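Local coordinates for protein arsenite methyltransferase (Chlamydomonas reinhardtii, PDB 5EVJ) that probably methylates trivalent arsenic carried as its glutathione complex, with S-adenosyl-L-methionine as methyl donor, to mono-, di- and trimethylated products, at residues A61-P64 and T65-E69; A51-P54 and A55-A58; F274-P277 and G278-D282. The protein carries 15 engineered substitutions. One frame throughout, in Å; residues are numbered along the deposited sequence.

Contact 1 (A61-P64 and T65-E69)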
loop_
_atom_site.group_PDB
_atom_site.type_symbol
_atom_site.label_atom_id
_atom_site.label_comp_id
_atom_site.label_asym_id
_atom_site.label_seq_id
_atom_site.Cartn_x
_atom_site.Cartn_y
_atom_site.Cartn_z
ATOM N N ALA A 61 -8.391 18.384 -3.836
ATOM C CA ALA A 61 -8.773 19.760 -4.200
ATOM C C ALA A 61 -8.261 20.765 -3.145
ATOM O O ALA A 61 -7.855 21.861 -3.487
ATOM C CB ALA A 61 -10.284 19.894 -4.366
ATOM N N ASP A 62 -8.268 20.338 -1.883
ATOM C CA ASP A 62 -8.048 21.190 -0.722
ATOM C C ASP A 62 -6.662 21.139 -0.114
ATOM O O ASP A 62 -6.516 21.655 0.960
ATOM C CB ASP A 62 -8.983 20.772 0.413
ATOM C CG ASP A 62 -10.407 21.193 0.196
ATOM O OD1 ASP A 62 -10.636 22.222 -0.447
ATOM O OD2 ASP A 62 -11.300 20.496 0.686
ATOM N N VAL A 63 -5.716 20.437 -0.742
ATOM C CA VAL A 63 -4.347 20.297 -0.282
ATOM C C VAL A 63 -3.576 21.491 -0.864
ATOM O O VAL A 63 -3.724 21.798 -2.040
ATOM C CB VAL A 63 -3.732 18.958 -0.830
ATOM C CG1 VAL A 63 -2.215 18.886 -0.663
ATOM C CG2 VAL A 63 -4.381 17.716 -0.200
ATOM N N PRO A 64 -2.729 22.152 -0.057
ATOM C CA PRO A 64 -2.004 23.337 -0.525
ATOM C C PRO A 64 -1.263 23.040 -1.805
ATOM O O PRO A 64 -0.409 22.141 -1.838
ATOM C CB PRO A 64 -0.958 23.583 0.575
ATOM C CG PRO A 64 -1.486 22.889 1.778
ATOM C CD PRO A 64 -2.332 21.751 1.308
ATOM N N THR A 65 -1.577 23.806 -2.842
ATOM C CA THR A 65 -0.899 23.742 -4.131
ATOM C C THR A 65 0.604 23.383 -4.036
ATOM O O THR A 65 1.117 22.530 -4.791
ATOM C CB THR A 65 -1.055 25.100 -4.862
ATOM O OG1 THR A 65 -2.442 25.315 -5.172
ATOM C CG2 THR A 65 -0.288 25.077 -6.161
ATOM N N GLU A 66 1.304 24.036 -3.115
ATOM C CA GLU A 66 2.744 23.868 -3.017
ATOM C C GLU A 66 3.052 22.468 -2.491
ATOM O O GLU A 66 4.089 21.889 -2.804
ATOM C CB GLU A 66 3.341 24.906 -2.062
ATOM C CG GLU A 66 4.859 24.946 -2.162
ATOM C CD GLU A 66 5.558 25.421 -0.896
ATOM O OE1 GLU A 66 4.949 25.381 0.201
ATOM O OE2 GLU A 66 6.734 25.830 -0.999
ATOM N N VAL A 67 2.177 21.953 -1.632
ATOM C CA VAL A 67 2.384 20.632 -1.090
ATOM C C VAL A 67 2.305 19.566 -2.209
ATOM O O VAL A 67 3.134 18.611 -2.227
ATOM C CB VAL A 67 1.426 20.348 0.084
ATOM C CG1 VAL A 67 1.390 18.863 0.353
ATOM C CG2 VAL A 67 1.909 21.083 1.334
ATOM N N LYS A 68 1.341 19.763 -3.126
ATOM C CA LYS A 68 1.177 18.961 -4.367
ATOM C C LYS A 68 2.247 19.206 -5.447
ATOM O O LYS A 68 2.924 18.262 -5.893
ATOM C CB LYS A 68 -0.155 19.246 -5.048
ATOM C CG LYS A 68 -1.372 18.606 -4.413
ATOM C CD LYS A 68 -2.660 18.964 -5.191
ATOM C CE LYS A 68 -3.138 20.395 -4.916
ATOM N NZ LYS A 68 -4.426 20.590 -5.624
ATOM N N GLU A 69 2.375 20.448 -5.909
ATOM C CA GLU A 69 3.354 20.726 -6.966
ATOM C C GLU A 69 4.734 20.122 -6.697
ATOM O O GLU A 69 5.461 19.790 -7.629
ATOM C CB GLU A 69 3.505 22.213 -7.185
ATOM C CG GLU A 69 2.496 22.787 -8.160
ATOM C CD GLU A 69 2.599 24.298 -8.236
ATOM O OE1 GLU A 69 3.091 24.929 -7.264
ATOM O OE2 GLU A 69 2.188 24.850 -9.272
#
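Val67 packs back on Val63 and Pro64 where the loop from helix 54-61 runs into helix 65-69, beside the Rossmann-like methyltransferase fold. The carbonyl of Pro64 takes up backbone N-H groups here. Its O takes a hydrogen bond from Lys68 N (3.2 Å, N-H...O 158°), in the carbonyl plane, and a weak, bent one from Val67 N (2.6 Å). The side chain of Val67 starts close to the same atom, with CB 3.2 Å from Pro64 O. Its two methyls then part. CG1 lies anti to the backbone N (chi1 164°) and meets Val63 CG1 at 3.7 Å, the two valines crossing at about a right angle. CG2 runs alongside the proline ring, 3.9 Å from Pro64 CG. Tyr99 of helix 96-104 touches Val63, Pro64 and Val67. Val67 O accepts a hydrogen bond from Ser94 OG, in the loop after strand 86-90 and in what is probably the glycine-rich motif. Lys68 runs back along the loop. Its CG touches Val63 CG1, and its chain bends at chi3. NZ makes a weak hydrogen bond to Leu60 O, and CE comes to 3.3 Å from Val63 O.

Contact 2 (A51-P54 and A55-A58)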
loop_
_atom_site.group_PDB
_atom_site.type_symbol
_atom_site.label_atom_id
_atom_site.label_comp_id
_atom_site.label_asym_id
_atom_site.label_seq_id
_atom_site.Cartn_x
_atom_site.Cartn_y
_atom_site.Cartn_z
ATOM N N ALA A 51 -7.371 9.100 -12.778
ATOM C CA ALA A 51 -8.722 8.783 -12.204
ATOM C C ALA A 51 -8.571 8.061 -10.853
ATOM O O ALA A 51 -8.548 6.821 -10.816
ATOM C CB ALA A 51 -9.565 7.956 -13.181
ATOM N N PRO A 52 -8.380 8.842 -9.756
ATOM C CA PRO A 52 -8.505 8.423 -8.350
ATOM C C PRO A 52 -9.972 8.312 -7.924
ATOM O O PRO A 52 -10.803 8.997 -8.508
ATOM C CB PRO A 52 -7.865 9.596 -7.586
ATOM C CG PRO A 52 -6.928 10.208 -8.556
ATOM C CD PRO A 52 -7.648 10.121 -9.865
ATOM N N PRO A 53 -10.287 7.494 -6.889
ATOM C CA PRO A 53 -11.651 7.484 -6.309
ATOM C C PRO A 53 -12.077 8.913 -5.856
ATOM O O PRO A 53 -11.218 9.707 -5.483
ATOM C CB PRO A 53 -11.537 6.534 -5.100
ATOM C CG PRO A 53 -10.246 5.790 -5.273
ATOM C CD PRO A 53 -9.350 6.624 -6.156
ATOM N N PRO A 54 -13.389 9.242 -5.932
ATOM C CA PRO A 54 -13.950 10.588 -5.595
ATOM C C PRO A 54 -13.453 11.189 -4.266
ATOM O O PRO A 54 -13.021 12.350 -4.253
ATOM C CB PRO A 54 -15.470 10.354 -5.512
ATOM C CG PRO A 54 -15.695 8.912 -5.875
ATOM C CD PRO A 54 -14.422 8.335 -6.449
ATOM N N ALA A 55 -13.491 10.399 -3.181
ATOM C CA ALA A 55 -12.929 10.841 -1.876
ATOM C C ALA A 55 -11.483 11.371 -1.987
ATOM O O ALA A 55 -11.196 12.417 -1.458
ATOM C CB ALA A 55 -13.081 9.796 -0.763
ATOM N N VAL A 56 -10.621 10.698 -2.737
ATOM C CA VAL A 56 -9.261 11.156 -2.932
ATOM C C VAL A 56 -9.186 12.439 -3.752
ATOM O O VAL A 56 -8.459 13.362 -3.354
ATOM C CB VAL A 56 -8.367 10.045 -3.536
ATOM C CG1 VAL A 56 -6.955 10.562 -3.861
ATOM C CG2 VAL A 56 -8.314 8.829 -2.588
ATOM N N ARG A 57 -9.913 12.523 -4.878
ATOM C CA ARG A 57 -10.004 13.793 -5.638
ATOM C C ARG A 57 -10.535 14.945 -4.772
ATOM O O ARG A 57 -9.944 16.026 -4.774
ATOM C CB ARG A 57 -10.856 13.675 -6.943
ATOM C CG ARG A 57 -10.254 12.786 -8.050
ATOM C CD ARG A 57 -11.055 12.768 -9.376
ATOM N NE ARG A 57 -12.248 11.901 -9.357
ATOM C CZ ARG A 57 -13.490 12.327 -9.095
ATOM N NH1 ARG A 57 -14.507 11.467 -9.084
ATOM N NH2 ARG A 57 -13.732 13.616 -8.828
ATOM N N ALA A 58 -11.641 14.717 -4.045
ATOM C CA ALA A 58 -12.214 15.736 -3.135
ATOM C C ALA A 58 -11.147 16.239 -2.150
ATOM O O ALA A 58 -10.992 17.433 -1.945
ATOM C CB ALA A 58 -13.414 15.166 -2.361
#
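Arg57 folds back over Pro52 and Pro54 at the start of helix 54-61. CG anti to the carbonyl carbon and a bend at chi3 (-79°) bring the chain round to the residues before it. Its CG rests 4.0 Å from Pro52 CB, the arginine chain running across the proline. NE makes a weak hydrogen bond to Pro52 O at 3.4 Å. The guanidinium lays one face over Pro54 CA, which sits toward the rim of the group, with NH1 3.6 Å from that CA. Val56 meets the loop with its two methyls: CG1 is 4.0 Å from Pro52 CB, while CG2 lies loosely near Pro53 CD.

The backbone of the helix start fixes these positions. Pro53 is the N-cap. Its O accepts Arg57 N at 3.2 Å with a nearly straight bond, and Val56 N weakly. One residue on, Ala58 N reaches Pro54 O at 2.7 Å, straighter still (N-H...O 175°). Farther out, the loop residue Asn76 touches both Pro52 and Val56.

Pro54 has no N-H, but N-H groups of a helix's first turn have no backbone acceptor within the helix, so none is lost. The arginine charge near the amino end is probably unfavourable to the helix dipole, though the exposed guanidinium is probably well screened by solvent.

Contact 3 (F274-P277 and G278-D282)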
loop_
_atom_site.group_PDB
_atom_site.type_symbol
_atom_site.label_atom_id
_atom_site.label_comp_id
_atom_site.label_asym_id
_atom_site.label_seq_id
_atom_site.Cartn_x
_atom_site.Cartn_y
_atom_site.Cartn_z
ATOM N N PHE A 274 -0.856 -7.672 3.757
ATOM C CA PHE A 274 -1.534 -7.749 5.009
ATOM C C PHE A 274 -0.731 -8.497 5.953
ATOM O O PHE A 274 -0.056 -9.497 5.550
ATOM C CB PHE A 274 -2.860 -8.481 4.873
ATOM C CG PHE A 274 -3.925 -7.627 4.296
ATOM C CD1 PHE A 274 -4.753 -6.847 5.140
ATOM C CD2 PHE A 274 -4.095 -7.548 2.914
ATOM C CE1 PHE A 274 -5.744 -6.030 4.604
ATOM C CE2 PHE A 274 -5.094 -6.757 2.381
ATOM C CZ PHE A 274 -5.949 -5.982 3.205
ATOM N N LYS A 275 -0.894 -8.095 7.229
ATOM C CA LYS A 275 -0.230 -8.783 8.306
ATOM C C LYS A 275 -1.253 -9.459 9.223
ATOM O O LYS A 275 -1.956 -8.817 9.938
ATOM C CB LYS A 275 0.695 -7.801 9.059
ATOM C CG LYS A 275 1.211 -8.377 10.360
ATOM C CD LYS A 275 2.349 -7.565 10.978
ATOM C CE LYS A 275 2.733 -8.024 12.441
ATOM N NZ LYS A 275 3.846 -7.101 13.001
ATOM N N VAL A 276 -1.300 -10.758 9.233
ATOM C CA VAL A 276 -2.246 -11.436 10.138
ATOM C C VAL A 276 -1.516 -12.627 10.703
ATOM O O VAL A 276 -1.608 -13.749 10.186
ATOM C CB VAL A 276 -3.575 -11.822 9.420
ATOM C CG1 VAL A 276 -4.551 -12.328 10.445
ATOM C CG2 VAL A 276 -4.140 -10.636 8.639
ATOM N N PRO A 277 -0.727 -12.380 11.736
ATOM C CA PRO A 277 0.261 -13.387 12.167
ATOM C C PRO A 277 -0.322 -14.766 12.344
ATOM O O PRO A 277 -1.354 -14.940 12.982
ATOM C CB PRO A 277 0.801 -12.814 13.526
ATOM C CG PRO A 277 0.664 -11.309 13.338
ATOM C CD PRO A 277 -0.666 -11.155 12.570
ATOM N N GLY A 278 0.376 -15.755 11.805
ATOM C CA GLY A 278 -0.037 -17.176 11.937
ATOM C C GLY A 278 -1.107 -17.592 10.927
ATOM O O GLY A 278 -1.414 -18.763 10.872
ATOM N N GLN A 279 -1.619 -16.677 10.092
ATOM C CA GLN A 279 -2.794 -16.984 9.273
ATOM C C GLN A 279 -2.551 -17.002 7.772
ATOM O O GLN A 279 -3.338 -17.630 7.065
ATOM C CB GLN A 279 -3.918 -15.943 9.533
ATOM C CG GLN A 279 -4.426 -15.889 10.989
ATOM C CD GLN A 279 -5.280 -17.126 11.325
ATOM O OE1 GLN A 279 -4.745 -18.101 11.770
ATOM N NE2 GLN A 279 -6.593 -17.120 11.000
ATOM N N ILE A 280 -1.537 -16.278 7.272
ATOM C CA ILE A 280 -1.462 -16.013 5.856
ATOM C C ILE A 280 -0.552 -17.102 5.231
ATOM O O ILE A 280 0.582 -17.296 5.692
ATOM C CB ILE A 280 -0.935 -14.585 5.501
ATOM C CG1 ILE A 280 -1.779 -13.432 6.131
ATOM C CG2 ILE A 280 -0.916 -14.388 3.997
ATOM C CD1 ILE A 280 -3.286 -13.610 5.952
ATOM N N GLU A 281 -1.077 -17.868 4.269
ATOM C CA GLU A 281 -0.382 -19.106 3.779
ATOM C C GLU A 281 0.054 -18.861 2.388
ATOM O O GLU A 281 -0.364 -17.877 1.790
ATOM C CB GLU A 281 -1.289 -20.339 3.859
ATOM C CG GLU A 281 -1.617 -20.691 5.302
ATOM C CD GLU A 281 -2.564 -21.861 5.419
ATOM O OE1 GLU A 281 -3.786 -21.638 5.471
ATOM O OE2 GLU A 281 -2.114 -23.030 5.590
ATOM N N ASP A 282 0.936 -19.681 1.857
ATOM C CA ASP A 282 1.392 -19.427 0.485
ATOM C C ASP A 282 0.586 -20.167 -0.532
ATOM O O ASP A 282 1.009 -20.267 -1.644
ATOM C CB ASP A 282 2.887 -19.779 0.272
ATOM C CG ASP A 282 3.243 -21.246 0.651
ATOM O OD1 ASP A 282 2.356 -22.124 0.848
ATOM O OD2 ASP A 282 4.481 -21.565 0.710
HETATM O O HOH W 1 0.844 -15.101 8.348
#
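Val276 O is held by Gln279 N, and more weakly by a water, at a type II beta turn of Val276, Pro277, Gly278 and Gln279. The turn follows strand 266-274. The Gln279 N bond is 2.9 Å long, with an N-H...O angle of 142°, and lies in the carbonyl plane. The water gives a weak bond to Val276 O at 3.3 Å and accepts one from Ile280 N at 2.9 Å. It thus bridges a gap just past the turn that the backbone does not close directly. Gly278 takes a positive phi of 82°, and a CB there would clash with Pro277 O.

The side chains around the turn pack on Val276. Gln279 CG touches Val276 CG1 at 3.6 Å, and the two chains cross obliquely. The chain of Gln279 then bends at chi2 (-73°), which carries its amide away to Glu330, where NE2 bonds to OE1. Ile280 comes across Val276, with its CD1 end against the valine. Beyond the turn Ile280 also touches Asn323 and Ser326 of helix 322-329, and Thr240 and Asp241 of a loop. Cutting Ile280 back to an alanine removes CG1 and CD1, which would probably uncover this side of Val276 CB and open a gap toward Ser326 and Asn323. Gln279 O accepts a hydrogen bond from Arg343 NH2, a second tie from the turn to the later part of the chain. Ile280 CD1 itself lies 3.9 Å from Val276 CB and 4.1 Å from Val276 CG2.

How the contacts relate
From the N terminus the order is contact 2, contact 1, contact 3. They lie in series, and none encloses or crosses another. Each is local to one continuous stretch, so none closes a long loop. Contact 2 is a helix start, leading the first modelled residues into helix 54-61. Contact 1 is the entry from the next loop into helix 65-69, beside helix 96-104. The centres of these two are about 14 Å apart, and they touch only through the chain. Contact 3 is a beta turn some 200 residues later, across the chain's centre, about 37 Å from contact 1, centre to centre. It leads from strand 266-274 of the main sheet toward strand 285-286, against helix 322-329.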